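Side-chain contacts in L544 (Acanthamoeba polyphaga mimivirus, PDB 4AMQ), which is thought to act as a metal-dependent nucleotidyl transferase carried in the virion, with a possible part in transcription-coupled DNA repair: residues K354-N357 against K358-K362; L30-Y33 against I34-I38; R166-S169 against S170-L173; I371-E374 against D375-L378. All blocks are in the same frame, centred on the assembly; numbering follows the deposited sequence.

Contact 1 of 4, residues K354-N357 against K358-K362; sequences KSVN and KQSKK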
# COMPACT_ATOMS: atom_id res chain seq x y z
N LYS A 354 14.07 -6.66 9.87
CA LYS A 354 14.82 -7.33 10.91
C LYS A 354 15.28 -6.33 11.96
O LYS A 354 15.11 -6.55 13.16
CB LYS A 354 16.03 -8.06 10.31
CG LYS A 354 16.88 -8.81 11.32
CD LYS A 354 18.04 -9.52 10.64
CE LYS A 354 17.53 -10.46 9.57
NZ LYS A 354 16.53 -11.43 10.10
N SER A 355 15.86 -5.22 11.51
CA SER A 355 16.40 -4.22 12.41
C SER A 355 15.34 -3.56 13.29
O SER A 355 15.50 -3.48 14.51
CB SER A 355 17.17 -3.15 11.63
OG SER A 355 17.74 -2.19 12.50
N VAL A 356 14.25 -3.09 12.69
CA VAL A 356 13.23 -2.38 13.44
C VAL A 356 12.53 -3.29 14.44
O VAL A 356 12.19 -2.88 15.55
CB VAL A 356 12.21 -1.67 12.52
CG1 VAL A 356 11.23 -2.68 11.92
CG2 VAL A 356 11.47 -0.59 13.29
N ASN A 357 12.32 -4.54 14.05
CA ASN A 357 11.73 -5.54 14.94
C ASN A 357 12.60 -5.80 16.16
O ASN A 357 12.10 -5.94 17.27
CB ASN A 357 11.46 -6.84 14.18
CG ASN A 357 10.28 -6.73 13.24
OD1 ASN A 357 9.31 -6.03 13.54
ND2 ASN A 357 10.34 -7.41 12.11
N LYS A 358 13.91 -5.86 15.93
CA LYS A 358 14.87 -6.09 17.01
C LYS A 358 14.86 -4.94 18.01
O LYS A 358 14.81 -5.16 19.22
CB LYS A 358 16.28 -6.26 16.44
CG LYS A 358 17.34 -6.58 17.49
CD LYS A 358 18.74 -6.24 17.00
CE LYS A 358 19.80 -6.79 17.94
NZ LYS A 358 19.53 -6.42 19.36
N GLN A 359 14.90 -3.72 17.50
CA GLN A 359 14.91 -2.53 18.35
C GLN A 359 13.55 -2.29 19.00
O GLN A 359 13.42 -1.43 19.87
CB GLN A 359 15.31 -1.30 17.54
CG GLN A 359 16.69 -1.36 16.92
CD GLN A 359 16.98 -0.15 16.05
OE1 GLN A 359 17.09 0.97 16.54
NE2 GLN A 359 17.09 -0.38 14.74
N SER A 360 12.54 -3.04 18.57
CA SER A 360 11.18 -2.83 19.05
C SER A 360 10.76 -3.83 20.13
O SER A 360 9.81 -3.58 20.87
CB SER A 360 10.19 -2.89 17.89
OG SER A 360 10.25 -1.71 17.10
N LYS A 361 11.48 -4.95 20.22
CA LYS A 361 11.08 -6.05 21.08
C LYS A 361 10.83 -5.64 22.53
O LYS A 361 9.90 -6.13 23.16
CB LYS A 361 12.12 -7.18 21.03
CG LYS A 361 11.82 -8.34 21.97
CD LYS A 361 12.81 -9.49 21.78
CE LYS A 361 12.62 -10.55 22.86
NZ LYS A 361 11.23 -11.08 22.92
N LYS A 362 11.67 -4.74 23.03
CA LYS A 362 11.58 -4.31 24.42
C LYS A 362 10.37 -3.42 24.68
O LYS A 362 9.75 -3.50 25.74
CB LYS A 362 12.86 -3.57 24.83
CG LYS A 362 13.37 -2.63 23.77
CD LYS A 362 14.55 -1.80 24.26
CE LYS A 362 14.12 -0.81 25.32
NZ LYS A 362 15.16 0.21 25.59
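Ser360 bends its hydroxyl back onto the carbonyl of Val356, one turn earlier in the same helix: OG of Ser360 lies 2.7 Å from O of Val356 and is hydrogen-bonded to it. The hydroxyl reaches that oxygen because OG is swung beside its own backbone N (chi1 -75°), and it approaches 32° out of the carbonyl plane.

Among the backbone bonds, Lys358 N gives to Lys354 O at 3.1 Å and Gln359 N to Ser355 O, the latter nearly straight at 165°. From Ser360 the peptide N makes a weak i to i+3 bond to Asn357 O at 3.2 Å.

The amide of Gln359 folds back along the helix toward Ser355. Its NE2 makes a weak, bent bond to Ser355 O at 3.5 Å and comes within 3.0 Å of Ser355 OG. Both polar ends have partners elsewhere as well: Tyr276 OH bonds to Gln359 NE2, and Asn315 O to Ser355 OG. Asn357 turns to another side, where OD1 accepts from Tyr245 N.

A serine hydroxyl bonded to the carbonyl four residues back is a common feature of serines within helices. Here it belongs to helix 334-368 of the helical domain, where Ser355 and Val356 touch Tyr276 of helix 274-292.

Contact 2 of 4, residues L30-Y33 against I34-I38; sequences LERY and IKNKI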
# COMPACT_ATOMS: atom_id res chain seq x y z
N LEU A 30 3.15 21.81 3.51
CA LEU A 30 2.97 20.63 2.67
C LEU A 30 1.51 20.21 2.59
O LEU A 30 1.00 19.93 1.50
CB LEU A 30 3.83 19.47 3.20
CG LEU A 30 3.84 18.21 2.35
CD1 LEU A 30 4.25 18.53 0.92
CD2 LEU A 30 4.77 17.17 2.95
N GLU A 31 0.82 20.17 3.73
CA GLU A 31 -0.60 19.83 3.75
C GLU A 31 -1.41 20.76 2.86
O GLU A 31 -2.26 20.32 2.08
CB GLU A 31 -1.15 19.87 5.19
CG GLU A 31 -2.61 19.41 5.30
CD GLU A 31 -3.19 19.56 6.70
OE1 GLU A 31 -2.43 19.47 7.68
OE2 GLU A 31 -4.41 19.79 6.81
N ARG A 32 -1.14 22.06 2.97
CA ARG A 32 -1.84 23.05 2.16
C ARG A 32 -1.55 22.83 0.68
O ARG A 32 -2.45 22.91 -0.16
CB ARG A 32 -1.44 24.47 2.57
CG ARG A 32 -2.43 25.55 2.18
CD ARG A 32 -3.46 25.81 3.27
NE ARG A 32 -4.47 24.76 3.35
CZ ARG A 32 -5.67 24.83 2.79
NH1 ARG A 32 -6.02 25.90 2.09
NH2 ARG A 32 -6.53 23.82 2.92
N TYR A 33 -0.29 22.54 0.35
CA TYR A 33 0.08 22.24 -1.02
C TYR A 33 -0.70 21.03 -1.54
O TYR A 33 -1.21 21.05 -2.66
CB TYR A 33 1.58 21.98 -1.14
CG TYR A 33 2.01 21.53 -2.52
CD1 TYR A 33 2.17 22.44 -3.55
CD2 TYR A 33 2.27 20.19 -2.78
CE1 TYR A 33 2.56 22.03 -4.81
CE2 TYR A 33 2.66 19.77 -4.04
CZ TYR A 33 2.81 20.69 -5.05
OH TYR A 33 3.20 20.28 -6.31
N ILE A 34 -0.79 20.00 -0.71
CA ILE A 34 -1.53 18.79 -1.06
C ILE A 34 -3.01 19.10 -1.29
O ILE A 34 -3.58 18.74 -2.32
CB ILE A 34 -1.37 17.69 0.01
CG1 ILE A 34 0.06 17.15 0.00
CG2 ILE A 34 -2.37 16.57 -0.22
CD1 ILE A 34 0.34 16.11 1.07
N LYS A 35 -3.62 19.78 -0.32
CA LYS A 35 -5.04 20.12 -0.41
C LYS A 35 -5.36 21.12 -1.53
O LYS A 35 -6.41 21.03 -2.16
CB LYS A 35 -5.54 20.67 0.93
CG LYS A 35 -5.54 19.66 2.05
CD LYS A 35 -5.88 20.33 3.37
CE LYS A 35 -6.58 19.38 4.32
NZ LYS A 35 -6.92 20.05 5.60
N ASN A 36 -4.45 22.06 -1.77
CA ASN A 36 -4.69 23.10 -2.76
C ASN A 36 -4.28 22.74 -4.19
O ASN A 36 -4.97 23.07 -5.15
CB ASN A 36 -4.02 24.41 -2.36
CG ASN A 36 -4.67 25.05 -1.15
OD1 ASN A 36 -5.80 24.72 -0.79
ND2 ASN A 36 -3.97 25.98 -0.52
N LYS A 37 -3.14 22.06 -4.32
CA LYS A 37 -2.57 21.82 -5.64
C LYS A 37 -2.77 20.40 -6.16
O LYS A 37 -2.86 20.18 -7.36
CB LYS A 37 -1.07 22.17 -5.64
CG LYS A 37 -0.78 23.58 -5.15
CD LYS A 37 -1.61 24.60 -5.92
CE LYS A 37 -1.39 26.01 -5.39
NZ LYS A 37 -2.27 26.99 -6.09
N ILE A 38 -2.83 19.43 -5.25
CA ILE A 38 -2.94 18.03 -5.65
C ILE A 38 -4.39 17.53 -5.67
O ILE A 38 -4.90 17.14 -6.72
CB ILE A 38 -2.09 17.10 -4.76
CG1 ILE A 38 -0.63 17.56 -4.76
CG2 ILE A 38 -2.20 15.66 -5.24
CD1 ILE A 38 -0.03 17.61 -6.14
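Glu31 and Lys35, one helical turn apart, lie side by side and point the same way, joined at their ends by a salt bridge. Lys35 NZ meets Glu31 OE2 at 2.8 Å on the anti lone pair, the one turned away from the other carboxylate oxygen. That other oxygen, OE1, pairs with Arg60, so the carboxylate is gripped at both oxygens, which would favour its charged form.

The aromatic contact belongs to Tyr33. With CG opposite its backbone N (chi1 174°), the ring runs forward along the helix, and Lys37 CB sits over one face, 4.1 Å from the ring centroid and offset toward the rim: a CH-pi contact. Lys37 crosses the tyrosine at about a right angle. Farther out, Tyr33 CE2 touches Ile38 CG1 at 4.0 Å, while Gln98 holds the phenol oxygen.

Arg32 curls over Asn36, and the guanidinium and amide planes stand 87° apart. Asn36 OD1 lies over a guanidinium face, 3.1 Å from Arg32 NH1, but the angle is too poor for a hydrogen bond. At the guanidinium edge, Lys35 CD packs 3.6 Å from Arg32 NH2.

Four i to i+4 backbone bonds join 30-33 to 34-38. Tyr33 O accepts from Lys37 N at 2.7 Å and more weakly from Ile38 N, the wider pi-type turn.

On helix 28-42, Ile34 and Ile38 touch Phe212 of strand 209-217, Ile34 and Glu31 touch Phe57 of helix 55-58, and the Lys35 chain lies against strand 51-54.

Contact 3 of 4, residues R166-S169 against S170-L173; sequences RWTS and SEVL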
# COMPACT_ATOMS: atom_id res chain seq x y z
N ARG A 166 -8.29 -5.07 -10.69
CA ARG A 166 -7.49 -3.86 -10.81
C ARG A 166 -7.42 -3.45 -12.28
O ARG A 166 -6.78 -4.11 -13.09
CB ARG A 166 -6.08 -4.08 -10.25
CG ARG A 166 -6.05 -4.67 -8.84
CD ARG A 166 -4.68 -4.55 -8.19
NE ARG A 166 -3.65 -5.30 -8.90
CZ ARG A 166 -2.40 -5.47 -8.46
NH1 ARG A 166 -2.03 -4.94 -7.30
NH2 ARG A 166 -1.53 -6.17 -9.17
N TRP A 167 -8.10 -2.36 -12.62
CA TRP A 167 -8.11 -1.86 -13.99
C TRP A 167 -6.94 -0.90 -14.22
O TRP A 167 -6.69 -0.01 -13.41
CB TRP A 167 -9.44 -1.15 -14.29
CG TRP A 167 -10.64 -2.05 -14.18
CD1 TRP A 167 -11.14 -2.62 -13.04
CD2 TRP A 167 -11.50 -2.46 -15.24
NE1 TRP A 167 -12.25 -3.37 -13.33
CE2 TRP A 167 -12.50 -3.29 -14.68
CE3 TRP A 167 -11.53 -2.22 -16.62
CZ2 TRP A 167 -13.50 -3.88 -15.45
CZ3 TRP A 167 -12.53 -2.80 -17.38
CH2 TRP A 167 -13.50 -3.62 -16.79
N THR A 168 -6.22 -1.09 -15.33
CA THR A 168 -5.22 -0.11 -15.75
C THR A 168 -5.94 1.04 -16.44
O THR A 168 -7.11 0.92 -16.80
CB THR A 168 -4.19 -0.72 -16.72
OG1 THR A 168 -4.86 -1.21 -17.88
CG2 THR A 168 -3.42 -1.85 -16.05
N SER A 169 -5.23 2.15 -16.63
CA SER A 169 -5.80 3.31 -17.31
C SER A 169 -6.27 2.97 -18.72
O SER A 169 -7.32 3.43 -19.15
CB SER A 169 -4.79 4.46 -17.36
OG SER A 169 -4.65 5.07 -16.09
N SER A 170 -5.48 2.17 -19.43
CA SER A 170 -5.81 1.81 -20.80
C SER A 170 -7.00 0.86 -20.85
O SER A 170 -7.80 0.89 -21.78
CB SER A 170 -4.61 1.19 -21.51
OG SER A 170 -4.25 -0.03 -20.90
N GLU A 171 -7.11 0.00 -19.84
CA GLU A 171 -8.25 -0.91 -19.73
C GLU A 171 -9.52 -0.12 -19.44
O GLU A 171 -10.60 -0.46 -19.94
CB GLU A 171 -8.01 -1.97 -18.66
CG GLU A 171 -6.96 -3.02 -19.05
CD GLU A 171 -6.66 -4.01 -17.93
OE1 GLU A 171 -7.16 -3.82 -16.81
OE2 GLU A 171 -5.91 -4.98 -18.19
N VAL A 172 -9.39 0.94 -18.65
CA VAL A 172 -10.53 1.81 -18.34
C VAL A 172 -10.97 2.59 -19.58
O VAL A 172 -12.15 2.61 -19.92
CB VAL A 172 -10.22 2.79 -17.20
CG1 VAL A 172 -11.33 3.82 -17.06
CG2 VAL A 172 -10.04 2.03 -15.89
N LEU A 173 -10.01 3.23 -20.24
CA LEU A 173 -10.28 3.95 -21.48
C LEU A 173 -10.90 3.03 -22.53
O LEU A 173 -11.85 3.42 -23.23
CB LEU A 173 -9.01 4.61 -22.02
CG LEU A 173 -8.44 5.74 -21.18
CD1 LEU A 173 -7.18 6.31 -21.84
CD2 LEU A 173 -9.48 6.84 -20.98
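Thr168 and Glu171 each bond to the other's backbone, forming a capping box at the start of helix 169-174. Thr168 OG1 accepts from Glu171 N at 3.2 Å. In return, Thr168 N donates to Glu171 OE1, also at 3.2 Å and nearly straight (166°), meeting the oxygen from above the carboxylate plane rather than within it. The threonine hydroxyl can face the helix because OG1 is tucked between its own backbone N and carbonyl carbon (chi1 59°). It also lies against the glutamate stem, 3.0 Å from Glu171 CG.

Behind the cap the first helical turn closes through Val172 N to Thr168 O and Leu173 N to Ser169 O, both 2.9 Å. Val172 CG2 packs on Trp167 CB at 3.6 Å, bringing Trp167 of the strand against the helix. The indole edge faces Glu171 O, which lies in the ring plane 3.9 Å from CE3.

A second shell fixes these groups. Lys177 forms a salt bridge with Glu171 OE1 and a hydrogen bond with Arg166 O, so the capping carboxylate carries a positive partner and is probably held ionised. Cys106 O takes the Trp167 NE1 hydrogen, Phe187 meets the indole edge-to-face, and Leu101 O bonds to Ser169 OG.

Strand 164-167, at one border of the mixed sheet, therefore passes directly into helix 169-174. Trp167 pairs through its backbone with Val104 of the adjoining strand 99-108, while Ser169, Val172 and Leu173 rest on Ile90 of helix 82-93.

Contact 4 of 4, residues I371-E374 against D375-L378; sequences IPKE and DRKL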
# COMPACT_ATOMS: atom_id res chain seq x y z
N ILE A 371 -0.73 -5.22 30.02
CA ILE A 371 -1.98 -5.94 29.83
C ILE A 371 -2.01 -7.20 30.69
O ILE A 371 -0.98 -7.85 30.86
CB ILE A 371 -2.17 -6.32 28.34
CG1 ILE A 371 -2.21 -5.06 27.47
CG2 ILE A 371 -3.43 -7.15 28.15
CD1 ILE A 371 -2.28 -5.34 25.98
N PRO A 372 -3.18 -7.53 31.26
CA PRO A 372 -3.32 -8.74 32.08
C PRO A 372 -3.17 -10.03 31.27
O PRO A 372 -3.81 -10.17 30.23
CB PRO A 372 -4.76 -8.63 32.61
CG PRO A 372 -5.09 -7.17 32.53
CD PRO A 372 -4.38 -6.68 31.30
N LYS A 373 -2.34 -10.96 31.75
CA LYS A 373 -2.04 -12.21 31.04
C LYS A 373 -3.27 -12.89 30.43
O LYS A 373 -3.20 -13.48 29.35
CB LYS A 373 -1.30 -13.18 31.96
CG LYS A 373 -1.05 -14.57 31.36
CD LYS A 373 -0.06 -14.53 30.21
CE LYS A 373 0.06 -15.88 29.50
NZ LYS A 373 -0.35 -15.80 28.07
N GLU A 374 -4.40 -12.82 31.14
CA GLU A 374 -5.63 -13.44 30.68
C GLU A 374 -6.13 -12.77 29.40
O GLU A 374 -6.64 -13.43 28.50
CB GLU A 374 -6.71 -13.35 31.76
CG GLU A 374 -6.94 -11.94 32.30
CD GLU A 374 -8.28 -11.80 33.01
OE1 GLU A 374 -9.20 -12.58 32.70
OE2 GLU A 374 -8.40 -10.90 33.87
N ASP A 375 -5.98 -11.45 29.33
CA ASP A 375 -6.44 -10.68 28.18
C ASP A 375 -5.38 -10.62 27.10
O ASP A 375 -5.69 -10.43 25.92
CB ASP A 375 -6.81 -9.26 28.61
CG ASP A 375 -7.87 -9.22 29.69
OD1 ASP A 375 -8.61 -10.22 29.83
OD2 ASP A 375 -7.97 -8.19 30.40
N ARG A 376 -4.11 -10.75 27.49
CA ARG A 376 -3.01 -10.57 26.55
C ARG A 376 -2.94 -11.70 25.53
O ARG A 376 -2.23 -11.61 24.53
CB ARG A 376 -1.68 -10.39 27.31
CG ARG A 376 -0.67 -11.50 27.16
CD ARG A 376 0.57 -11.16 27.96
NE ARG A 376 0.20 -10.69 29.29
CZ ARG A 376 1.03 -10.08 30.13
NH1 ARG A 376 2.29 -9.86 29.77
NH2 ARG A 376 0.61 -9.69 31.32
N LYS A 377 -3.72 -12.75 25.78
CA LYS A 377 -3.81 -13.89 24.86
C LYS A 377 -4.43 -13.51 23.52
O LYS A 377 -3.87 -13.80 22.46
CB LYS A 377 -4.63 -15.01 25.51
CG LYS A 377 -4.94 -16.20 24.59
CD LYS A 377 -5.97 -17.12 25.23
CE LYS A 377 -6.28 -18.32 24.35
NZ LYS A 377 -7.43 -19.11 24.88
N LEU A 378 -5.59 -12.86 23.57
CA LEU A 378 -6.33 -12.53 22.35
C LEU A 378 -6.44 -11.03 22.09
O LEU A 378 -7.52 -10.53 21.72
CB LEU A 378 -7.73 -13.14 22.40
CG LEU A 378 -7.81 -14.67 22.34
CD1 LEU A 378 -9.21 -15.13 22.72
CD2 LEU A 378 -7.42 -15.19 20.97
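The backbone between Ile371 and Leu378 turns through one short, weakly bonded helical turn, in which Pro372 O accepts both from Asp375 N at 2.7 Å and from Arg376 N at 2.8 Å. This single turn, helix 373-376, follows helix 334-368 in the chain, with Pro372 just before it. The two donors arrive differently: Asp375 N stands 39° above the carbonyl plane, Arg376 N lies closer to it, and both bonds are bent.

Ile371 supplies the buried side of the turn. Its CG2 methyl, opposite the backbone N, rests 3.8 Å from Arg376 CB and 4.0 Å from Asp375 CB; the Ile371 side chain also touches Leu251 and Tyr254 of helix 248-254.

Pro372 and Asp375 approach at a slant, with the ring carbon CG of Pro372 3.7 Å from Asp375 OD2. Next to it, Glu374 and Asp375 run side by side with their carboxylate planes 25° apart. Their oxygens, Glu374 OE1 and Asp375 OD1, are separated by 3.8 Å, a like-charge approach at the surface that may raise the pKa of one of them slightly; both probably stay ionised.

Arg376 leans back across the turn. Its chi1 is off the staggered positions, and together with the bend at chi3 (47°) this brings the guanidinium to the backbone of Lys373, whose N lies at the guanidinium edge, in its plane. Asn369 OD1 takes a weak bond from Arg376 NH1. The Lys373 and Arg376 side chains cross at about a right angle, and where they do, CD of Lys373 lies 4.1 Å from CD of Arg376.

Overall arrangement
Contacts 2 and 3 belong to the nucleotidyltransferase domain, contacts 1 and 4 to the helical domain, and no two of the four touch. Contacts 2 and 3 have centres 27 Å apart. The Ile34 side chain of contact 2 lies about 12 Å from one of the manganese ions held by Asp66 and Asp68, with Asp213 at one of the two sites; the Ser169 side chain of contact 3 lies about 8 Å from the magnesium ion bound by Phe93, Asp96 and Ile99. Contacts 1 and 4 sit on consecutive helices, 334-368 and 373-376, with nearest atoms about 11 Å apart. Contacts 3 and 4 are the farthest pair, 47 Å between centres, on opposite sides of the chain's centre.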